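Local coordinates for protein EchA16_2 (Mycobacterium avium subsp. paratuberculosis, PDB 3QYR) that probably catalyses the reversible hydration of 2-enoyl-CoA thioesters as an enoyl-CoA hydratase of the crotonase family, at residues D38-A43 with L107-Y112; V55-G60 with G184-V189. All coordinates share one frame; numbering follows the deposited sequence.

Contact 1: D38-A43 with L107-Y112. With EDO (1,2-ethanediol), chain G.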
loop_
_atom_site.group_PDB
_atom_site.type_symbol
_atom_site.label_atom_id
_atom_site.label_comp_id
_atom_site.label_asym_id
_atom_site.label_seq_id
_atom_site.Cartn_x
_atom_site.Cartn_y
_atom_site.Cartn_z
ATOM N N ASP A 38 -28.071 -0.543 18.451
ATOM C CA ASP A 38 -27.960 0.810 18.973
ATOM C C ASP A 38 -27.404 0.743 20.393
ATOM O O ASP A 38 -26.538 1.521 20.748
ATOM C CB ASP A 38 -29.308 1.589 18.923
ATOM C CG ASP A 38 -29.790 1.878 17.477
ATOM O OD1 ASP A 38 -29.052 1.561 16.498
ATOM O OD2 ASP A 38 -30.915 2.403 17.331
ATOM N N ARG A 39 -27.864 -0.240 21.171
ATOM C CA ARG A 39 -27.439 -0.382 22.573
ATOM C C ARG A 39 -25.986 -0.799 22.715
ATOM O O ARG A 39 -25.267 -0.262 23.578
ATOM C CB ARG A 39 -28.335 -1.368 23.305
ATOM C CG ARG A 39 -29.687 -0.747 23.687
ATOM C CD ARG A 39 -29.705 -0.209 25.111
ATOM N NE ARG A 39 -30.218 -1.255 26.018
ATOM C CZ ARG A 39 -29.833 -1.451 27.288
ATOM N NH1 ARG A 39 -30.391 -2.447 27.979
ATOM N NH2 ARG A 39 -28.891 -0.681 27.867
ATOM N N PHE A 40 -25.560 -1.730 21.868
ATOM C CA PHE A 40 -24.228 -2.279 21.970
ATOM C C PHE A 40 -23.200 -1.267 21.487
ATOM O O PHE A 40 -22.259 -0.911 22.204
ATOM C CB PHE A 40 -24.131 -3.560 21.149
ATOM C CG PHE A 40 -22.745 -4.144 21.107
ATOM C CD1 PHE A 40 -22.247 -4.839 22.180
ATOM C CD2 PHE A 40 -21.928 -3.964 19.982
ATOM C CE1 PHE A 40 -20.961 -5.387 22.139
ATOM C CE2 PHE A 40 -20.633 -4.513 19.933
ATOM C CZ PHE A 40 -20.158 -5.234 21.002
ATOM N N PHE A 41 -23.397 -0.783 20.272
ATOM C CA PHE A 41 -22.467 0.202 19.712
ATOM C C PHE A 41 -22.414 1.480 20.547
ATOM O O PHE A 41 -21.334 2.040 20.758
ATOM C CB PHE A 41 -22.776 0.490 18.244
ATOM C CG PHE A 41 -22.538 -0.697 17.343
ATOM C CD1 PHE A 41 -21.278 -1.240 17.222
ATOM C CD2 PHE A 41 -23.571 -1.270 16.626
ATOM C CE1 PHE A 41 -21.041 -2.308 16.397
ATOM C CE2 PHE A 41 -23.357 -2.336 15.813
ATOM C CZ PHE A 41 -22.081 -2.859 15.689
ATOM N N GLY A 42 -23.562 1.906 21.055
ATOM C CA GLY A 42 -23.618 3.071 21.944
ATOM C C GLY A 42 -22.766 2.831 23.185
ATOM O O GLY A 42 -21.990 3.701 23.587
ATOM N N ALA A 43 -22.884 1.631 23.762
ATOM C CA ALA A 43 -22.105 1.258 24.950
ATOM C C ALA A 43 -20.592 1.221 24.697
ATOM O O ALA A 43 -19.810 1.559 25.577
ATOM C CB ALA A 43 -22.582 -0.071 25.508
ATOM N N LEU A 107 -19.931 -13.344 14.211
ATOM C CA LEU A 107 -18.529 -13.642 13.916
ATOM C C LEU A 107 -17.773 -12.359 13.657
ATOM O O LEU A 107 -16.651 -12.206 14.110
ATOM C CB LEU A 107 -18.368 -14.582 12.707
ATOM C CG LEU A 107 -16.920 -14.964 12.347
ATOM C CD1 LEU A 107 -16.111 -15.388 13.628
ATOM C CD2 LEU A 107 -16.881 -16.060 11.273
ATOM N N GLU A 108 -18.405 -11.429 12.953
ATOM C CA GLU A 108 -17.824 -10.085 12.781
ATOM C C GLU A 108 -17.586 -9.327 14.099
ATOM O O GLU A 108 -16.509 -8.774 14.302
ATOM C CB GLU A 108 -18.624 -9.267 11.751
ATOM C CG GLU A 108 -18.296 -9.773 10.330
ATOM C CD GLU A 108 -19.099 -9.116 9.240
ATOM O OE1 GLU A 108 -20.315 -9.240 9.274
ATOM O OE2 GLU A 108 -18.525 -8.505 8.319
ATOM N N LEU A 109 -18.542 -9.336 15.010
ATOM C CA LEU A 109 -18.308 -8.726 16.319
ATOM C C LEU A 109 -17.069 -9.325 16.971
ATOM O O LEU A 109 -16.226 -8.604 17.481
ATOM C CB LEU A 109 -19.505 -8.882 17.256
ATOM C CG LEU A 109 -20.796 -8.090 17.023
ATOM C CD1 LEU A 109 -21.728 -8.283 18.249
ATOM C CD2 LEU A 109 -20.546 -6.632 16.797
ATOM N N ALA A 110 -16.920 -10.644 16.924
ATOM C CA ALA A 110 -15.723 -11.278 17.533
ATOM C C ALA A 110 -14.423 -10.838 16.863
ATOM O O ALA A 110 -13.418 -10.641 17.531
ATOM C CB ALA A 110 -15.835 -12.786 17.493
ATOM N N LEU A 111 -14.457 -10.711 15.543
ATOM C CA LEU A 111 -13.290 -10.315 14.738
ATOM C C LEU A 111 -12.848 -8.880 15.052
ATOM O O LEU A 111 -11.657 -8.548 14.951
ATOM C CB LEU A 111 -13.546 -10.507 13.224
ATOM C CG LEU A 111 -13.474 -11.981 12.750
ATOM C CD1 LEU A 111 -14.076 -12.182 11.404
ATOM C CD2 LEU A 111 -12.036 -12.525 12.716
ATOM N N TYR A 112 -13.804 -8.046 15.463
ATOM C CA TYR A 112 -13.470 -6.691 15.888
ATOM C C TYR A 112 -12.701 -6.680 17.205
ATOM O O TYR A 112 -12.094 -5.682 17.513
ATOM C CB TYR A 112 -14.722 -5.820 16.116
ATOM C CG TYR A 112 -15.351 -5.212 14.896
ATOM C CD1 TYR A 112 -14.677 -4.247 14.127
ATOM C CD2 TYR A 112 -16.638 -5.548 14.532
ATOM C CE1 TYR A 112 -15.284 -3.674 13.036
ATOM C CE2 TYR A 112 -17.233 -4.992 13.420
ATOM C CZ TYR A 112 -16.572 -4.047 12.688
ATOM O OH TYR A 112 -17.235 -3.494 11.597
HETATM C C1 EDO G . -22.435 -7.528 8.238
HETATM O O1 EDO G . -21.764 -8.219 7.194
HETATM C C2 EDO G . -23.676 -8.263 8.734
HETATM O O2 EDO G . -24.151 -9.272 7.846
#

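Contact 2: V55-G60 with G184-V189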
loop_
_atom_site.group_PDB
_atom_site.type_symbol
_atom_site.label_atom_id
_atom_site.label_comp_id
_atom_site.label_asym_id
_atom_site.label_seq_id
_atom_site.Cartn_x
_atom_site.Cartn_y
_atom_site.Cartn_z
ATOM N N VAL A 55 -10.644 -1.133 30.546
ATOM C CA VAL A 55 -10.737 -2.333 29.710
ATOM C C VAL A 55 -12.200 -2.735 29.560
ATOM O O VAL A 55 -12.984 -2.564 30.507
ATOM C CB VAL A 55 -9.941 -3.479 30.320
ATOM C CG1 VAL A 55 -10.373 -4.863 29.702
ATOM C CG2 VAL A 55 -8.448 -3.226 30.114
ATOM N N VAL A 56 -12.565 -3.205 28.362
ATOM C CA VAL A 56 -13.924 -3.657 28.069
ATOM C C VAL A 56 -13.901 -5.154 27.747
ATOM O O VAL A 56 -12.982 -5.630 27.083
ATOM C CB VAL A 56 -14.545 -2.891 26.869
ATOM C CG1 VAL A 56 -15.860 -3.552 26.433
ATOM C CG2 VAL A 56 -14.764 -1.420 27.218
ATOM N N ILE A 57 -14.892 -5.894 28.243
ATOM C CA ILE A 57 -15.041 -7.306 27.921
ATOM C C ILE A 57 -16.408 -7.452 27.279
ATOM O O ILE A 57 -17.370 -6.986 27.856
ATOM C CB ILE A 57 -15.024 -8.219 29.188
ATOM C CG1 ILE A 57 -13.633 -8.271 29.824
ATOM C CG2 ILE A 57 -15.514 -9.640 28.849
ATOM C CD1 ILE A 57 -13.573 -9.046 31.159
ATOM N N ILE A 58 -16.511 -8.101 26.117
ATOM C CA ILE A 58 -17.821 -8.378 25.551
ATOM C C ILE A 58 -18.045 -9.870 25.565
ATOM O O ILE A 58 -17.103 -10.637 25.420
ATOM C CB ILE A 58 -18.047 -7.762 24.136
ATOM C CG1 ILE A 58 -17.327 -8.527 23.019
ATOM C CG2 ILE A 58 -17.696 -6.248 24.137
ATOM C CD1 ILE A 58 -17.646 -7.929 21.587
ATOM N N THR A 59 -19.288 -10.271 25.821
ATOM C CA THR A 59 -19.654 -11.679 25.920
ATOM C C THR A 59 -21.143 -11.771 25.686
ATOM O O THR A 59 -21.806 -10.730 25.509
ATOM C CB THR A 59 -19.296 -12.289 27.314
ATOM O OG1 THR A 59 -19.392 -13.723 27.256
ATOM C CG2 THR A 59 -20.203 -11.757 28.400
ATOM N N GLY A 60 -21.655 -13.003 25.703
ATOM C CA GLY A 60 -23.084 -13.262 25.499
ATOM C C GLY A 60 -23.740 -14.106 26.577
ATOM O O GLY A 60 -23.073 -14.869 27.301
ATOM N N GLY A 184 -13.754 -15.815 34.248
ATOM C CA GLY A 184 -12.542 -15.826 35.054
ATOM C C GLY A 184 -11.287 -15.574 34.226
ATOM O O GLY A 184 -10.385 -14.854 34.641
ATOM N N ALA A 185 -11.237 -16.157 33.037
ATOM C CA ALA A 185 -10.040 -16.078 32.215
ATOM C C ALA A 185 -9.959 -14.692 31.525
ATOM O O ALA A 185 -8.866 -14.115 31.400
ATOM C CB ALA A 185 -9.989 -17.241 31.237
ATOM N N ALA A 186 -11.104 -14.144 31.143
ATOM C CA ALA A 186 -11.158 -12.814 30.561
ATOM C C ALA A 186 -10.800 -11.711 31.583
ATOM O O ALA A 186 -10.063 -10.775 31.269
ATOM C CB ALA A 186 -12.564 -12.560 29.978
ATOM N N GLN A 187 -11.340 -11.831 32.800
ATOM C CA GLN A 187 -11.018 -10.904 33.897
ATOM C C GLN A 187 -9.548 -10.978 34.354
ATOM O O GLN A 187 -9.004 -9.992 34.878
ATOM C CB GLN A 187 -11.958 -11.148 35.078
ATOM C CG GLN A 187 -13.488 -10.882 34.750
ATOM C CD GLN A 187 -14.483 -11.347 35.854
ATOM O OE1 GLN A 187 -14.088 -11.853 36.893
ATOM N NE2 GLN A 187 -15.760 -11.150 35.617
ATOM N N ALA A 188 -8.890 -12.118 34.128
ATOM C CA ALA A 188 -7.482 -12.269 34.530
ATOM C C ALA A 188 -6.563 -11.492 33.571
ATOM O O ALA A 188 -5.631 -10.796 33.997
ATOM C CB ALA A 188 -7.086 -13.738 34.589
ATOM N N VAL A 189 -6.829 -11.619 32.278
ATOM C CA VAL A 189 -6.198 -10.785 31.280
ATOM C C VAL A 189 -6.551 -9.289 31.531
ATOM O O VAL A 189 -5.680 -8.426 31.455
ATOM C CB VAL A 189 -6.625 -11.218 29.887
ATOM C CG1 VAL A 189 -6.173 -10.213 28.848
ATOM C CG2 VAL A 189 -6.090 -12.624 29.606
#

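Contact 1: D38-A43 with L107-Y112
OE2 of E108 accepts a hydrogen bond from the backbone N of L139 and a weak one from the N of W137, while OE1 receives one from O1 of a bound 1,2-ethanediol, at 2.7 Å. The side chain leaves the helix with CG beside the backbone N and runs extended to CD (chi2 176°), which carries the carboxylate well clear of its own turn. The diol, probably left from crystallisation, is hydrogen-bonded also to T136 N and to H128 NE2.

The next residue, L109, makes the actual bridge to helix 34-49. The two backbones stay well apart, F41 CA and L109 CA being 10.4 Å from each other, so large apolar side chains have to span the distance. F40, its CG anti to the backbone N (chi1 175°), and L109 reach in from opposite directions. L109 CD2 comes within 3.8 Å of F40 CE2, on an oblique approach, while CD1 lies 4.2 Å above the plane of the same ring, offset toward its rim. CD2 also approaches F41 CZ obliquely, at 4.2 Å, so one methyl serves both rings. F40 CD2 in turn lies 3.9 Å above the plane of F41. L23 of strand 18-23 touches both F40 and L109.

Phenylalanine suits these places for its reach, and leucine because its branched end sets one methyl near both rings and the other over F40. E108 lies in a Gly-Gly-Leu-Glu sequence resembling the crotonase signature, where relatives carry an active-site glutamate; a similar role is possible but only inferred. Chemically the helix is divided: one side offers E108 to polar partners, the diol marking a spot where a hydroxyl can meet the carboxylate, and another gives L109 to an apolar cluster.

Contact 2: V55-G60 with G184-V189
With CG1 beside its backbone N and anti to its carbonyl carbon (chi1 -70°), and with CD1 continuing the chain outward (chi2 174°), I57 stretches from its strand to the helix that carries A186 and Q187. The terminal methyl does all the touching. I57 CD1 rests 3.8 Å from A186 CB and 3.9 Å from Q187 N, against the peptide that joins A186 to Q187. It also lies 4.0 Å from Q187 CG.

A186 suits its place because a single methyl lets the helix settle close over the strand: the CA atoms of I57 and A186 are 7.2 Å apart. Strand 55-60 is an inner strand of the mixed sheet of the crotonase fold, running parallel to both neighbours, 18-23 and 94-98. Helix 182-195 packs where I57 points. From the other face of the strand V56 and I58 meet helix 34-49, so beta-branched residues fill both sides and favour the extended backbone.

Q187 stands at the exposed border of the contact. Its CG, aliphatic like the isoleucine tip, lies against the methyl, and the chain extends beyond it (chi2 170°), leading the amide away from the apolar interface. Nearly one turn on from A186, V189 touches I95 of strand 94-98 and packs on R154 of a second subunit.

The centres of the two contacts lie 15 Å apart, and they meet directly where F40 CZ of contact 1 packs on I58 CD1 of contact 2, 3.7 Å away. Helix 34-49 is followed in the chain by strand 55-60, so contact 1 borrows the helix covering one face of the sheet, and contact 2 joins the strand to helix 182-195 through a residue pointing the other way. Along the chain the segments alternate: 38-43, 55-60, 107-112, 184-189. The contacts therefore join early and late parts of a single crotonase-like domain into layers stacked across one sheet, with the ethanediol bound beside contact 1.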